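Local structure of GH127 beta-L-arabinofuranoside (Geobacillus stearothermophilus, 4QK0) at residues Glu297-Arg302 against Glu317-Asp322; Gln303-Gly308 against Asp324-Thr329; His265-Leu270 against Tyr331-Ala336; Thr274-Leu279 against Gln290-Leu295. The protein belongs to glycoside hydrolase family 127 and probably hydrolyses beta-L-arabinofuranosidic bonds, releasing L-arabinose. All coordinates share one frame; numbering follows the deposited sequence.

Contact 1: Glu297-Arg302 against Glu317-Asp322; sequences ENVTKR and ESFTFD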
loop_
_atom_site.group_PDB
_atom_site.type_symbol
_atom_site.label_atom_id
_atom_site.label_comp_id
_atom_site.label_asym_id
_atom_site.label_seq_id
_atom_site.Cartn_x
_atom_site.Cartn_y
_atom_site.Cartn_z
ATOM N N GLU A 297 20.690 -14.907 -8.201
ATOM C CA GLU A 297 21.267 -13.768 -7.506
ATOM C C GLU A 297 20.256 -12.623 -7.405
ATOM O O GLU A 297 20.166 -11.986 -6.375
ATOM C CB GLU A 297 22.525 -13.278 -8.237
ATOM C CG GLU A 297 23.679 -14.300 -8.140
ATOM C CD GLU A 297 24.274 -14.428 -6.727
ATOM O OE1 GLU A 297 24.820 -13.407 -6.227
ATOM O OE2 GLU A 297 24.199 -15.519 -6.089
ATOM N N ASN A 298 19.495 -12.361 -8.472
ATOM C CA ASN A 298 18.553 -11.290 -8.415
ATOM C C ASN A 298 17.454 -11.585 -7.362
ATOM O O ASN A 298 17.108 -10.720 -6.550
ATOM C CB ASN A 298 17.915 -11.050 -9.737
ATOM C CG ASN A 298 16.996 -9.816 -9.706
ATOM O OD1 ASN A 298 15.780 -9.904 -9.886
ATOM N ND2 ASN A 298 17.610 -8.644 -9.544
ATOM N N VAL A 299 16.895 -12.792 -7.381
ATOM C CA VAL A 299 15.805 -13.122 -6.454
ATOM C C VAL A 299 16.324 -13.079 -5.016
ATOM O O VAL A 299 15.734 -12.418 -4.179
ATOM C CB VAL A 299 15.203 -14.504 -6.731
ATOM C CG1 VAL A 299 14.302 -14.906 -5.607
ATOM C CG2 VAL A 299 14.436 -14.472 -8.004
ATOM N N THR A 300 17.446 -13.737 -4.756
ATOM C CA THR A 300 17.829 -14.036 -3.405
ATOM C C THR A 300 18.671 -12.931 -2.803
ATOM O O THR A 300 18.801 -12.885 -1.600
ATOM C CB THR A 300 18.613 -15.376 -3.270
ATOM O OG1 THR A 300 19.851 -15.303 -3.981
ATOM C CG2 THR A 300 17.806 -16.483 -3.784
ATOM N N LYS A 301 19.282 -12.097 -3.617
ATOM C CA LYS A 301 20.018 -10.978 -3.088
ATOM C C LYS A 301 19.306 -9.606 -3.247
ATOM O O LYS A 301 19.823 -8.588 -2.797
ATOM C CB LYS A 301 21.389 -10.914 -3.718
ATOM C CG LYS A 301 22.176 -12.151 -3.252
ATOM C CD LYS A 301 23.683 -12.031 -3.027
ATOM C CE LYS A 301 24.246 -13.385 -2.557
ATOM N NZ LYS A 301 24.112 -14.440 -3.617
ATOM N N ARG A 302 18.194 -9.566 -3.962
ATOM C CA ARG A 302 17.500 -8.293 -4.147
ATOM C C ARG A 302 16.032 -8.345 -3.959
ATOM O O ARG A 302 15.480 -7.307 -3.725
ATOM C CB ARG A 302 17.839 -7.698 -5.504
ATOM C CG ARG A 302 19.322 -7.533 -5.637
ATOM C CD ARG A 302 19.692 -6.659 -6.762
ATOM N NE ARG A 302 21.098 -6.288 -6.701
ATOM C CZ ARG A 302 21.627 -5.328 -7.455
ATOM N NH1 ARG A 302 20.856 -4.630 -8.287
ATOM N NH2 ARG A 302 22.916 -5.040 -7.355
ATOM N N GLU A 317 0.292 -10.782 -7.415
ATOM C CA GLU A 317 1.019 -11.668 -6.513
ATOM C C GLU A 317 2.458 -11.800 -6.978
ATOM O O GLU A 317 2.971 -12.891 -7.170
ATOM C CB GLU A 317 0.323 -13.025 -6.440
ATOM C CG GLU A 317 -1.198 -12.900 -6.327
ATOM C CD GLU A 317 -1.889 -14.246 -6.423
ATOM O OE1 GLU A 317 -2.372 -14.771 -5.418
ATOM O OE2 GLU A 317 -1.904 -14.793 -7.523
ATOM N N SER A 318 3.118 -10.655 -7.107
ATOM C CA SER A 318 4.256 -10.550 -7.957
ATOM C C SER A 318 5.484 -9.922 -7.330
ATOM O O SER A 318 5.444 -9.235 -6.280
ATOM C CB SER A 318 3.832 -9.748 -9.196
ATOM O OG SER A 318 3.327 -8.497 -8.794
ATOM N N PHE A 319 6.601 -10.190 -8.002
ATOM C CA PHE A 319 7.778 -9.401 -7.854
ATOM C C PHE A 319 7.490 -7.976 -8.281
ATOM O O PHE A 319 6.686 -7.700 -9.188
ATOM C CB PHE A 319 8.881 -9.950 -8.724
ATOM C CG PHE A 319 9.432 -11.286 -8.252
ATOM C CD1 PHE A 319 10.233 -11.364 -7.150
ATOM C CD2 PHE A 319 9.102 -12.459 -8.912
ATOM C CE1 PHE A 319 10.744 -12.580 -6.714
ATOM C CE2 PHE A 319 9.599 -13.696 -8.469
ATOM C CZ PHE A 319 10.413 -13.766 -7.372
ATOM N N THR A 320 8.179 -7.052 -7.628
ATOM C CA THR A 320 8.258 -5.682 -8.110
ATOM C C THR A 320 9.658 -5.448 -8.669
ATOM O O THR A 320 9.861 -5.535 -9.880
ATOM C CB THR A 320 7.896 -4.668 -7.017
ATOM O OG1 THR A 320 8.683 -4.880 -5.832
ATOM C CG2 THR A 320 6.438 -4.852 -6.682
ATOM N N PHE A 321 10.591 -5.004 -7.831
ATOM C CA PHE A 321 11.918 -4.661 -8.329
ATOM C C PHE A 321 12.900 -4.706 -7.198
ATOM O O PHE A 321 12.532 -4.784 -5.995
ATOM C CB PHE A 321 11.894 -3.279 -9.069
ATOM C CG PHE A 321 11.440 -2.140 -8.199
ATOM C CD1 PHE A 321 12.365 -1.447 -7.399
ATOM C CD2 PHE A 321 10.099 -1.821 -8.090
ATOM C CE1 PHE A 321 11.957 -0.438 -6.527
ATOM C CE2 PHE A 321 9.680 -0.792 -7.225
ATOM C CZ PHE A 321 10.630 -0.110 -6.455
ATOM N N ASP A 322 14.166 -4.554 -7.542
ATOM C CA ASP A 322 15.225 -4.661 -6.539
ATOM C C ASP A 322 15.025 -3.827 -5.283
ATOM O O ASP A 322 14.787 -2.628 -5.339
ATOM C CB ASP A 322 16.548 -4.270 -7.166
ATOM C CG ASP A 322 16.979 -5.245 -8.297
ATOM O OD1 ASP A 322 16.235 -6.217 -8.623
ATOM O OD2 ASP A 322 18.054 -4.998 -8.872
#
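The carboxylate of D322 is shared between two donors, N298 and R302, one turn apart along the segment 297-302. Its OD1 accepts from ND2 of N298 at 2.9 Å. Its OD2 accepts from NH1 of R302, also at 2.9 Å, and this bond is part of a salt bridge. The R302 bond is the straighter one, 166° against 150° for N298. Both donors come from above the carboxylate plane. NH1 points to OD2 within its own guanidinium plane, and the two flat groups are perpendicular. R302 is extended from CG to NE and runs past the carboxylate; its CD lies 3.1 Å from D322 OD2. N298 has CG anti to the backbone N (chi1 -175°), which sends the amide across to D322. Its OD1 is bonded to Q303 NE2 and to A262 N, and this fixes which end of the amide is the donor. Nearer strand 318-319, V299 CG2 meets F319 CZ obliquely at 4.1 Å, while F319 also packs on A266 and A269 of helix 266-283. Next to D322, F321 makes an edge-to-face stack with W388 of the second subunit. An alanine at D322 would remove both acceptors and would probably loosen the loop from the segment 297-302. The positive charge of R302 and the N298 amide would together be expected to stabilise D322 as a carboxylate.

Contact 2: Gln303-Gly308 against Asp324-Thr329; sequences QMYITG and DLPNDT
The carbonyl O of P326 takes one hydrogen bond across this contact, from Y305 OH at 2.8 Å. The hydroxyl lies in the carbonyl plane, on a lone pair, with a C=O...donor angle of 139°. Y305 CE1 comes to 3.2 Å from the same oxygen, so P326 O sits at the ring edge. Y305 has CG anti to its carbonyl carbon (chi1 -72°), which lays the ring alongside L325. There L325 CD2 covers one ring face in a CH-pi contact, 3.9 Å from the centroid and only 8° off the normal. L325 CB touches CE1 at 3.8 Å, and the two side chains run past each other in opposite directions. The other branch, CD1, rests on M304 O at 3.6 Å. M304 O accepts a hydrogen bond from Y613 OH of the second subunit, while D324 OD2 forms a salt bridge with R394 of that subunit. A leucine in place of Y305 would lose the hydroxyl donor and the flat face, and would probably let the two loops shift apart. The backbone at Y305 begins a type I beta turn, closed by G308 N to Y305 O at 2.9 Å. The arrangement is a loop-to-loop contact at the subunit interface: a turn just after helix 286-302 meets the loop leading to helix 334-350.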
loop_
_atom_site.group_PDB
_atom_site.type_symbol
_atom_site.label_atom_id
_atom_site.label_comp_id
_atom_site.label_asym_id
_atom_site.label_seq_id
_atom_site.Cartn_x
_atom_site.Cartn_y
_atom_site.Cartn_z
ATOM N N GLN A 303 15.388 -9.506 -4.090
ATOM C CA GLN A 303 13.912 -9.556 -4.045
ATOM C C GLN A 303 13.359 -10.655 -3.162
ATOM O O GLN A 303 12.332 -11.227 -3.453
ATOM C CB GLN A 303 13.308 -9.640 -5.417
ATOM C CG GLN A 303 13.676 -8.449 -6.303
ATOM C CD GLN A 303 12.798 -8.413 -7.541
ATOM O OE1 GLN A 303 11.605 -8.125 -7.473
ATOM N NE2 GLN A 303 13.367 -8.814 -8.687
HETATM N N MSE A 304 14.023 -10.907 -2.054
HETATM C CA MSE A 304 13.618 -11.921 -1.138
HETATM C C MSE A 304 13.558 -11.377 0.261
HETATM O O MSE A 304 14.460 -10.686 0.683
HETATM C CB MSE A 304 14.640 -13.072 -1.148
HETATM C CG MSE A 304 14.214 -14.205 -0.278
HETATM SE SE MSE A 304 15.566 -15.671 -0.142
HETATM C CE MSE A 304 16.926 -14.778 0.858
ATOM N N TYR A 305 12.507 -11.759 1.010
ATOM C CA TYR A 305 12.352 -11.360 2.415
ATOM C C TYR A 305 13.218 -12.211 3.314
ATOM O O TYR A 305 13.553 -13.340 2.993
ATOM C CB TYR A 305 10.868 -11.493 2.816
ATOM C CG TYR A 305 9.942 -10.413 2.180
ATOM C CD1 TYR A 305 9.817 -9.167 2.760
ATOM C CD2 TYR A 305 9.221 -10.673 1.055
ATOM C CE1 TYR A 305 8.998 -8.194 2.213
ATOM C CE2 TYR A 305 8.412 -9.705 0.495
ATOM C CZ TYR A 305 8.284 -8.451 1.110
ATOM O OH TYR A 305 7.485 -7.460 0.510
ATOM N N ILE A 306 13.475 -11.736 4.510
ATOM C CA ILE A 306 14.341 -12.441 5.389
ATOM C C ILE A 306 13.755 -13.823 5.786
ATOM O O ILE A 306 14.490 -14.696 6.175
ATOM C CB ILE A 306 14.701 -11.601 6.617
ATOM C CG1 ILE A 306 15.850 -12.228 7.395
ATOM C CG2 ILE A 306 13.475 -11.395 7.494
ATOM C CD1 ILE A 306 16.352 -11.414 8.569
ATOM N N THR A 307 12.456 -13.977 5.659
ATOM C CA THR A 307 11.759 -15.199 5.931
ATOM C C THR A 307 11.823 -16.235 4.782
ATOM O O THR A 307 11.280 -17.337 4.912
ATOM C CB THR A 307 10.265 -14.892 6.142
ATOM O OG1 THR A 307 9.776 -14.146 5.028
ATOM C CG2 THR A 307 10.075 -14.095 7.403
ATOM N N GLY A 308 12.447 -15.883 3.666
ATOM C CA GLY A 308 12.369 -16.710 2.481
ATOM C C GLY A 308 11.119 -16.429 1.666
ATOM O O GLY A 308 10.900 -17.019 0.644
ATOM N N ASP A 324 12.744 -3.555 -3.093
ATOM C CA ASP A 324 11.382 -3.157 -2.701
ATOM C C ASP A 324 10.725 -4.273 -1.914
ATOM O O ASP A 324 10.101 -5.177 -2.456
ATOM C CB ASP A 324 10.537 -2.786 -3.935
ATOM C CG ASP A 324 9.088 -2.379 -3.574
ATOM O OD1 ASP A 324 8.901 -1.706 -2.570
ATOM O OD2 ASP A 324 8.143 -2.733 -4.293
ATOM N N LEU A 325 10.917 -4.223 -0.623
ATOM C CA LEU A 325 10.514 -5.320 0.260
ATOM C C LEU A 325 9.764 -4.830 1.494
ATOM O O LEU A 325 10.239 -4.961 2.632
ATOM C CB LEU A 325 11.778 -6.048 0.704
ATOM C CG LEU A 325 12.455 -6.791 -0.447
ATOM C CD1 LEU A 325 13.846 -7.190 -0.028
ATOM C CD2 LEU A 325 11.665 -8.020 -0.892
ATOM N N PRO A 326 8.594 -4.241 1.268
ATOM C CA PRO A 326 7.785 -3.656 2.342
ATOM C C PRO A 326 7.225 -4.775 3.193
ATOM O O PRO A 326 6.837 -5.810 2.670
ATOM C CB PRO A 326 6.691 -2.914 1.611
ATOM C CG PRO A 326 6.535 -3.697 0.320
ATOM C CD PRO A 326 7.971 -4.057 -0.036
ATOM N N ASN A 327 7.185 -4.553 4.498
ATOM C CA ASN A 327 6.808 -5.593 5.437
ATOM C C ASN A 327 5.294 -5.747 5.665
ATOM O O ASN A 327 4.806 -6.855 5.964
ATOM C CB ASN A 327 7.540 -5.346 6.744
ATOM C CG ASN A 327 9.054 -5.512 6.587
ATOM O OD1 ASN A 327 9.503 -6.530 6.084
ATOM N ND2 ASN A 327 9.850 -4.514 6.999
ATOM N N ASP A 328 4.582 -4.648 5.526
ATOM C CA ASP A 328 3.172 -4.558 5.917
ATOM C C ASP A 328 2.314 -4.851 4.731
ATOM O O ASP A 328 1.206 -5.388 4.890
ATOM C CB ASP A 328 2.832 -3.180 6.544
ATOM C CG ASP A 328 3.255 -1.990 5.659
ATOM O OD1 ASP A 328 4.034 -2.148 4.699
ATOM O OD2 ASP A 328 2.824 -0.853 5.964
ATOM N N THR A 329 2.810 -4.578 3.529
ATOM C CA THR A 329 2.100 -4.865 2.314
ATOM C C THR A 329 2.674 -6.075 1.497
ATOM O O THR A 329 2.207 -6.353 0.383
ATOM C CB THR A 329 2.119 -3.654 1.407
ATOM O OG1 THR A 329 3.473 -3.207 1.241
ATOM C CG2 THR A 329 1.296 -2.554 2.004
#

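Contact 3: His265-Leu270 against Tyr331-Ala336; sequences HAVRAL and YAETCA
V267 has CG1 anti to the backbone N (chi1 -174°), which leaves CG2 beside that N and facing the start of helix 334-350. E333 also has CG anti to its backbone N (chi1 -172°) and is extended beyond it, so its carboxylate reaches back over V267. CG2 of V267 is the central group. It meets E333 OE2 at 3.7 Å, C335 CB at 3.9 Å and A336 CB at 4.0 Å. Alongside, A266 CB meets A336 CB at 4.1 Å. L270 CD1 lies close to the carbonyl O of A336, at 3.1 Å, a tight fit. No hydrogen bond crosses between the segments. H265 is the N-cap of helix 266-283. Its ND1 accepts weakly from R268 N, but in a nearly straight line (174°). R268 folds back so that NH1 lies over the imidazole face, 3.2 Å above its plane. H265 NE2 is bonded to E317 OE2, while E317 OE1 is bonded to Y331 OH. E333 OE2 lies at the edge of the Y331 ring, and the carboxylate plane of E333 is almost perpendicular to the H265 ring. E333 is itself the N-cap residue of helix 334-350. In another structure of this protein C335 is disulfide-bonded to C412, a link absent here. The contact therefore joins the starts of helices 266-283 and 334-350 through buried residues in the catalytic domain. Around it, L270 packs on A339, L340 and W343 of helix 334-350, T334 and C335 face helix 413-422, and A266 lies against F319 of strand 318-319.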
loop_
_atom_site.group_PDB
_atom_site.type_symbol
_atom_site.label_atom_id
_atom_site.label_comp_id
_atom_site.label_asym_id
_atom_site.label_seq_id
_atom_site.Cartn_x
_atom_site.Cartn_y
_atom_site.Cartn_z
ATOM N N HIS A 265 4.351 -12.739 -11.639
ATOM C CA HIS A 265 3.800 -13.621 -10.610
ATOM C C HIS A 265 4.892 -14.534 -10.075
ATOM O O HIS A 265 5.580 -15.200 -10.863
ATOM C CB HIS A 265 2.677 -14.444 -11.273
ATOM C CG HIS A 265 1.860 -15.220 -10.314
ATOM N ND1 HIS A 265 2.252 -16.447 -9.830
ATOM C CD2 HIS A 265 0.673 -14.940 -9.723
ATOM C CE1 HIS A 265 1.353 -16.876 -8.963
ATOM N NE2 HIS A 265 0.391 -15.975 -8.875
ATOM N N ALA A 266 5.030 -14.602 -8.748
ATOM C CA ALA A 266 6.156 -15.218 -8.148
ATOM C C ALA A 266 6.184 -16.730 -8.261
ATOM O O ALA A 266 7.253 -17.275 -8.484
ATOM C CB ALA A 266 6.307 -14.826 -6.708
ATOM N N VAL A 267 5.042 -17.406 -8.082
ATOM C CA VAL A 267 5.023 -18.852 -8.182
ATOM C C VAL A 267 5.317 -19.281 -9.619
ATOM O O VAL A 267 6.118 -20.184 -9.856
ATOM C CB VAL A 267 3.675 -19.451 -7.756
ATOM C CG1 VAL A 267 3.763 -20.950 -7.751
ATOM C CG2 VAL A 267 3.278 -18.987 -6.337
ATOM N N ARG A 268 4.687 -18.626 -10.565
ATOM C CA ARG A 268 4.925 -18.857 -11.966
ATOM C C ARG A 268 6.427 -18.743 -12.260
ATOM O O ARG A 268 7.037 -19.638 -12.894
ATOM C CB ARG A 268 4.182 -17.864 -12.827
ATOM C CG ARG A 268 2.720 -18.183 -13.024
ATOM C CD ARG A 268 2.008 -17.117 -13.885
ATOM N NE ARG A 268 0.642 -17.479 -14.227
ATOM C CZ ARG A 268 -0.382 -17.471 -13.376
ATOM N NH1 ARG A 268 -0.212 -17.091 -12.134
ATOM N NH2 ARG A 268 -1.566 -17.898 -13.771
ATOM N N ALA A 269 7.048 -17.679 -11.774
ATOM C CA ALA A 269 8.449 -17.451 -12.059
ATOM C C ALA A 269 9.309 -18.573 -11.499
ATOM O O ALA A 269 10.253 -19.027 -12.163
ATOM C CB ALA A 269 8.905 -16.105 -11.494
ATOM N N LEU A 270 9.065 -18.928 -10.248
ATOM C CA LEU A 270 9.942 -19.854 -9.595
ATOM C C LEU A 270 9.762 -21.288 -10.152
ATOM O O LEU A 270 10.724 -22.021 -10.196
ATOM C CB LEU A 270 9.721 -19.839 -8.106
ATOM C CG LEU A 270 10.074 -18.530 -7.382
ATOM C CD1 LEU A 270 9.695 -18.655 -5.943
ATOM C CD2 LEU A 270 11.505 -18.154 -7.446
ATOM N N TYR A 331 3.433 -9.717 -0.049
ATOM C CA TYR A 331 2.538 -10.813 -0.390
ATOM C C TYR A 331 3.128 -12.123 0.128
ATOM O O TYR A 331 2.510 -12.803 0.961
ATOM C CB TYR A 331 2.262 -10.827 -1.854
ATOM C CG TYR A 331 0.958 -11.500 -2.168
ATOM C CD1 TYR A 331 -0.262 -10.862 -1.966
ATOM C CD2 TYR A 331 0.935 -12.770 -2.694
ATOM C CE1 TYR A 331 -1.469 -11.499 -2.268
ATOM C CE2 TYR A 331 -0.245 -13.399 -3.009
ATOM C CZ TYR A 331 -1.446 -12.775 -2.784
ATOM O OH TYR A 331 -2.619 -13.421 -3.154
ATOM N N ALA A 332 4.320 -12.494 -0.327
ATOM C CA ALA A 332 5.060 -13.647 0.264
ATOM C C ALA A 332 4.166 -14.887 0.435
ATOM O O ALA A 332 4.039 -15.453 1.506
ATOM C CB ALA A 332 5.688 -13.266 1.557
ATOM N N GLU A 333 3.498 -15.220 -0.643
ATOM C CA GLU A 333 2.563 -16.346 -0.714
ATOM C C GLU A 333 3.255 -17.645 -0.292
ATOM O O GLU A 333 4.432 -17.887 -0.616
ATOM C CB GLU A 333 2.103 -16.460 -2.143
ATOM C CG GLU A 333 1.007 -17.409 -2.433
ATOM C CD GLU A 333 0.625 -17.448 -3.925
ATOM O OE1 GLU A 333 -0.049 -18.418 -4.234
ATOM O OE2 GLU A 333 0.917 -16.558 -4.771
ATOM N N THR A 334 2.536 -18.435 0.482
ATOM C CA THR A 334 3.009 -19.714 0.944
ATOM C C THR A 334 3.547 -20.543 -0.235
ATOM O O THR A 334 4.656 -21.029 -0.162
ATOM C CB THR A 334 1.872 -20.475 1.697
ATOM O OG1 THR A 334 1.400 -19.681 2.800
ATOM C CG2 THR A 334 2.391 -21.775 2.245
ATOM N N CYS A 335 2.774 -20.627 -1.306
ATOM C CA CYS A 335 3.145 -21.388 -2.476
ATOM C C CYS A 335 4.451 -20.896 -3.137
ATOM O O CYS A 335 5.183 -21.686 -3.713
ATOM C CB CYS A 335 2.016 -21.395 -3.494
ATOM S SG CYS A 335 0.731 -22.527 -3.007
ATOM N N ALA A 336 4.764 -19.610 -3.007
ATOM C CA ALA A 336 5.967 -19.083 -3.634
ATOM C C ALA A 336 7.173 -19.515 -2.843
ATOM O O ALA A 336 8.227 -19.726 -3.418
ATOM C CB ALA A 336 5.931 -17.573 -3.726
#

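Contact 4: Thr274-Leu279 against Gln290-Leu295; sequences TAMAGL and QACQTL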
loop_
_atom_site.group_PDB
_atom_site.type_symbol
_atom_site.label_atom_id
_atom_site.label_comp_id
_atom_site.label_asym_id
_atom_site.label_seq_id
_atom_site.Cartn_x
_atom_site.Cartn_y
_atom_site.Cartn_z
ATOM N N THR A 274 12.759 -23.268 -11.850
ATOM C CA THR A 274 13.071 -24.595 -11.371
ATOM C C THR A 274 13.294 -25.532 -12.631
ATOM O O THR A 274 14.243 -26.276 -12.677
ATOM C CB THR A 274 11.938 -25.109 -10.519
ATOM O OG1 THR A 274 11.855 -24.370 -9.288
ATOM C CG2 THR A 274 12.098 -26.604 -10.196
ATOM N N ALA A 275 12.447 -25.396 -13.638
ATOM C CA ALA A 275 12.594 -26.108 -14.881
ATOM C C ALA A 275 13.910 -25.713 -15.616
ATOM O O ALA A 275 14.656 -26.570 -16.075
ATOM C CB ALA A 275 11.404 -25.914 -15.776
HETATM N N MSE A 276 14.188 -24.426 -15.672
HETATM C CA MSE A 276 15.383 -23.960 -16.332
HETATM C C MSE A 276 16.618 -24.553 -15.714
HETATM O O MSE A 276 17.522 -24.949 -16.438
HETATM C CB MSE A 276 15.487 -22.446 -16.291
HETATM C CG MSE A 276 14.390 -21.819 -17.150
HETATM SE SE MSE A 276 14.364 -19.882 -16.763
HETATM C CE MSE A 276 16.199 -19.275 -17.043
ATOM N N ALA A 277 16.670 -24.630 -14.389
ATOM C CA ALA A 277 17.837 -25.163 -13.698
ATOM C C ALA A 277 18.023 -26.666 -13.920
ATOM O O ALA A 277 19.143 -27.133 -14.106
ATOM C CB ALA A 277 17.751 -24.883 -12.227
ATOM N N GLY A 278 16.917 -27.403 -13.889
ATOM C CA GLY A 278 16.905 -28.828 -14.229
ATOM C C GLY A 278 17.389 -29.084 -15.664
ATOM O O GLY A 278 18.186 -29.963 -15.867
ATOM N N LEU A 279 16.925 -28.305 -16.629
ATOM C CA LEU A 279 17.351 -28.433 -18.000
ATOM C C LEU A 279 18.818 -28.027 -18.208
ATOM O O LEU A 279 19.543 -28.724 -18.884
ATOM C CB LEU A 279 16.518 -27.592 -18.915
ATOM C CG LEU A 279 15.089 -28.063 -19.099
ATOM C CD1 LEU A 279 14.258 -26.917 -19.689
ATOM C CD2 LEU A 279 15.011 -29.309 -19.970
ATOM N N GLN A 290 23.846 -20.015 -16.769
ATOM C CA GLN A 290 24.172 -18.637 -16.426
ATOM C C GLN A 290 22.939 -17.798 -16.227
ATOM O O GLN A 290 22.917 -16.998 -15.328
ATOM C CB GLN A 290 25.020 -17.991 -17.507
ATOM C CG GLN A 290 26.493 -18.269 -17.258
ATOM C CD GLN A 290 27.353 -17.957 -18.460
ATOM O OE1 GLN A 290 26.944 -17.215 -19.364
ATOM N NE2 GLN A 290 28.547 -18.542 -18.496
ATOM N N ALA A 291 21.918 -18.003 -17.050
ATOM C CA ALA A 291 20.638 -17.311 -16.862
ATOM C C ALA A 291 20.058 -17.621 -15.479
ATOM O O ALA A 291 19.667 -16.725 -14.762
ATOM C CB ALA A 291 19.656 -17.685 -17.944
ATOM N N CYS A 292 20.096 -18.895 -15.093
ATOM C CA CYS A 292 19.656 -19.330 -13.787
ATOM C C CYS A 292 20.416 -18.669 -12.691
ATOM O O CYS A 292 19.809 -18.289 -11.706
ATOM C CB CYS A 292 19.751 -20.843 -13.615
ATOM S SG CYS A 292 18.521 -21.727 -14.633
ATOM N N GLN A 293 21.739 -18.552 -12.840
ATOM C CA GLN A 293 22.556 -18.011 -11.795
ATOM C C GLN A 293 22.267 -16.536 -11.646
ATOM O O GLN A 293 22.280 -16.040 -10.540
ATOM C CB GLN A 293 24.051 -18.249 -12.024
ATOM C CG GLN A 293 24.427 -19.713 -11.780
ATOM C CD GLN A 293 25.817 -20.110 -12.328
ATOM O OE1 GLN A 293 26.229 -19.690 -13.420
ATOM N NE2 GLN A 293 26.513 -20.967 -11.590
ATOM N N THR A 294 22.038 -15.849 -12.750
ATOM C CA THR A 294 21.773 -14.432 -12.746
ATOM C C THR A 294 20.413 -14.197 -12.066
ATOM O O THR A 294 20.290 -13.310 -11.255
ATOM C CB THR A 294 21.747 -13.906 -14.183
ATOM O OG1 THR A 294 23.070 -14.036 -14.703
ATOM C CG2 THR A 294 21.337 -12.446 -14.265
ATOM N N LEU A 295 19.443 -15.044 -12.373
ATOM C CA LEU A 295 18.137 -14.916 -11.768
ATOM C C LEU A 295 18.160 -15.277 -10.299
ATOM O O LEU A 295 17.528 -14.606 -9.505
ATOM C CB LEU A 295 17.118 -15.732 -12.515
ATOM C CG LEU A 295 16.804 -15.123 -13.890
ATOM C CD1 LEU A 295 16.222 -16.154 -14.827
ATOM C CD2 LEU A 295 15.823 -13.981 -13.768
#
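The two helical segments run roughly antiparallel, their axes 9.4 Å apart at closest approach and crossing at -140°, and the backbones come nearest at A277 and C292. C292 SG makes the closest approach. With chi1 at -70° the sulfur lies beside the backbone N of its own residue and points into the opposing helix. There it sits 3.5 Å from CB of M276 and equally close to the backbone N of A277. The methyl of A277 lies a little farther from this SG, at 4.0 Å. M276, a selenomethionine in this crystal, holds the other part of the contact with its tip. CG is anti to the carbonyl carbon and the chain bends at its last torsion (chi3 54°). This bend carries CE across the gap to two residues one turn apart. CE touches A291 CB at 3.9 Å and L295 CD1 at 3.8 Å. The M276 and L295 side chains cross at about a right angle. M276 thus meets helix 286-302 at both ends of its side chain, with C292 against its base and A291 and L295 against its tip. A277 also packs on R346 and M347 of helix 334-350. The two helices follow each other in the chain and form a helical hairpin, in keeping with the six-hairpin clan of the catalytic domain. No hydrogen bond crosses the segments, and the five residues that touch are buried. Their cohesion comes from apolar packing, with the C292 sulfur set against M276 CB and A277.

Overall arrangement
From the N terminus, 265-270 opens contact 3, and 274-279 on the same helix opens contact 4. Contact 4 closes first, at 290-295, joining helices 266-283 and 286-302. The end of the second helix, 297-302, then opens contact 1, and the next residues, 303-308, open contact 2. These two cross: contact 1 closes at 317-322 and contact 2 at 324-329. Contact 3 closes last, at 331-336, with the other three nested in its loop. Contacts 1 and 2 touch through N298 and Q303, and both reach the second subunit. Contacts 1 and 3 meet through E317. Together they tie three catalytic-domain helices to strand 318-319 and its flanking loops.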